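Local coordinates for fiber protein (Snake adenovirus 1, PDB 4D0U) that forms the head of the trimeric fibre spike that protrudes from the capsid vertices and probably attaches the virion to its host-cell receptor, at residues A[91-96]-A[121-126]. The protein carries 2 engineered substitutions. Numbering follows the deposited sequence. Where two conformers were deposited one is given.
Sequences AELSSF and GIMTME. Engineered in segment 121-126: Met123 (natural residue Leu), Met125 (natural residue Leu).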
loop_
_atom_site.group_PDB
_atom_site.type_symbol
_atom_site.label_atom_id
_atom_site.label_comp_id
_atom_site.label_asym_id
_atom_site.label_seq_id
_atom_site.Cartn_x
_atom_site.Cartn_y
_atom_site.Cartn_z
ATOM N N ALA A 91 8.325 23.881 -2.360
ATOM C CA ALA A 91 8.999 23.739 -3.641
ATOM C C ALA A 91 9.480 22.298 -3.880
ATOM O O ALA A 91 9.356 21.788 -4.993
ATOM C CB ALA A 91 10.173 24.714 -3.739
ATOM N N GLU A 92 9.989 21.668 -2.826
ATOM C CA GLU A 92 10.540 20.329 -2.927
ATOM C C GLU A 92 9.415 19.323 -3.209
ATOM O O GLU A 92 9.574 18.458 -4.083
ATOM C CB GLU A 92 11.315 19.922 -1.670
ATOM C CG GLU A 92 12.106 18.642 -1.887
ATOM C CD GLU A 92 13.171 18.340 -0.816
ATOM O OE1 GLU A 92 13.077 18.849 0.335
ATOM O OE2 GLU A 92 14.108 17.561 -1.133
ATOM N N LEU A 93 8.301 19.444 -2.492
ATOM C CA LEU A 93 7.201 18.510 -2.735
ATOM C C LEU A 93 6.643 18.748 -4.120
ATOM O O LEU A 93 6.316 17.807 -4.834
ATOM C CB LEU A 93 6.105 18.630 -1.683
ATOM C CG LEU A 93 4.912 17.647 -1.854
ATOM C CD1 LEU A 93 5.341 16.175 -1.850
ATOM C CD2 LEU A 93 3.906 17.908 -0.739
ATOM N N SER A 94 6.520 20.013 -4.512
ATOM C CA SER A 94 5.965 20.331 -5.819
ATOM C C SER A 94 6.807 19.740 -6.937
ATOM O O SER A 94 6.269 19.181 -7.872
ATOM C CB SER A 94 5.828 21.845 -6.021
ATOM O OG SER A 94 4.968 22.420 -5.059
ATOM N N SER A 95 8.135 19.836 -6.820
ATOM C CA SER A 95 9.021 19.225 -7.804
ATOM C C SER A 95 8.815 17.712 -7.883
ATOM O O SER A 95 8.735 17.151 -8.969
ATOM C CB SER A 95 10.474 19.593 -7.505
ATOM O OG SER A 95 10.629 21.000 -7.656
ATOM N N PHE A 96 8.703 17.073 -6.715
ATOM C CA PHE A 96 8.454 15.639 -6.664
ATOM C C PHE A 96 7.126 15.305 -7.362
ATOM O O PHE A 96 7.051 14.362 -8.167
ATOM C CB PHE A 96 8.424 15.174 -5.216
ATOM C CG PHE A 96 8.258 13.673 -5.052
ATOM C CD1 PHE A 96 6.980 13.124 -4.933
ATOM C CD2 PHE A 96 9.361 12.831 -4.945
ATOM C CE1 PHE A 96 6.824 11.751 -4.750
ATOM C CE2 PHE A 96 9.204 11.458 -4.763
ATOM C CZ PHE A 96 7.928 10.923 -4.668
ATOM N N GLY A 121 2.978 25.366 -7.455
ATOM C CA GLY A 121 3.129 25.100 -6.014
ATOM C C GLY A 121 1.821 25.009 -5.215
ATOM O O GLY A 121 1.843 25.067 -3.987
ATOM N N ILE A 122 0.698 24.868 -5.920
ATOM C CA ILE A 122 -0.581 24.554 -5.292
ATOM C C ILE A 122 -0.963 23.108 -5.628
ATOM O O ILE A 122 -1.098 22.762 -6.799
ATOM C CB ILE A 122 -1.699 25.503 -5.757
ATOM C CG1 ILE A 122 -1.295 26.962 -5.487
ATOM C CG2 ILE A 122 -3.016 25.174 -5.068
ATOM C CD1 ILE A 122 -1.031 27.287 -4.030
HETATM N N MSE A 123 -1.113 22.275 -4.595
HETATM C CA MSE A 123 -1.638 20.907 -4.797
HETATM C C MSE A 123 -3.121 20.959 -5.027
HETATM O O MSE A 123 -3.832 21.660 -4.294
HETATM C CB MSE A 123 -1.398 20.101 -3.523
HETATM C CG MSE A 123 -2.060 18.714 -3.726
HETATM SE SE MSE A 123 -1.948 17.594 -2.130
HETATM C CE MSE A 123 -0.026 17.163 -2.235
ATOM N N THR A 124 -3.621 20.187 -5.995
ATOM C CA THR A 124 -5.045 19.821 -6.013
ATOM C C THR A 124 -5.150 18.327 -5.934
ATOM O O THR A 124 -4.478 17.634 -6.691
ATOM C CB THR A 124 -5.722 20.303 -7.315
ATOM O OG1 THR A 124 -5.674 21.747 -7.361
ATOM C CG2 THR A 124 -7.223 19.891 -7.392
HETATM N N MSE A 125 -6.007 17.822 -5.042
HETATM C CA MSE A 125 -6.344 16.384 -5.062
HETATM C C MSE A 125 -7.829 16.288 -5.366
HETATM O O MSE A 125 -8.656 16.665 -4.525
HETATM C CB MSE A 125 -6.002 15.675 -3.742
HETATM C CG MSE A 125 -6.281 14.173 -4.014
HETATM SE SE MSE A 125 -5.774 13.044 -2.491
HETATM C CE MSE A 125 -7.357 13.465 -1.491
ATOM N N GLU A 126 -8.174 15.808 -6.563
ATOM C CA GLU A 126 -9.580 15.565 -6.915
ATOM C C GLU A 126 -9.977 14.198 -6.417
ATOM O O GLU A 126 -9.121 13.339 -6.270
ATOM C CB GLU A 126 -9.797 15.694 -8.431
ATOM C CG GLU A 126 -9.493 17.121 -8.886
ATOM C CD GLU A 126 -9.787 17.381 -10.343
ATOM O OE1 GLU A 126 -8.950 17.048 -11.190
ATOM O OE2 GLU A 126 -10.819 17.998 -10.636
#
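Gly121 and Met123 meet Ser94 and Leu93 where the short helix 91-98 lies beside the start of strand 122-127, in the β-sandwich of the fibre head. The two backbones come nearest at Gly121, where Gly121 CA lies 5.6 Å from Ser94 CA. The glycine sits in the turn between strands 112-119 and 122-127, with a positive phi of 69°. Its bare CA is met by Ser94 OG at 3.4 Å, a van der Waals touch by a hydroxyl whose hydrogen bond goes back within the chain to Ser90 O. With OG beside its own backbone N and anti to the carbonyl carbon (chi1 -61°), the hydroxyl reaches that oxygen in the preceding turn. The backbone of Gly121, meanwhile, pairs with Ala89 just ahead of the helix, so strand and helix are tied together close to the point where the serine touches.

Two residues along, Met123, engineered in place of the natural leucine and present as selenomethionine, is buried. Its chain runs extended from CA to SE, and the last torsion, chi3 -73°, then bends the methyl round to the helix. Leu93 offers one branch to it: CD2 is the nearer methyl, while Leu93 CD1 stays 5.5 Å from Met123 CE. Both side chains also reach strand 55-65 of the facing sheet, Met123 on Phe58 and Leu93 on Ala60, so their meeting point belongs to the filling between the two sheets.

Past Met123 the strand draws away from the helix, which leaves the selenomethionine methyl as the last point of contact: a light apolar touch, methyl to methyl, with Met123 CE 4.3 Å from Leu93 CD2.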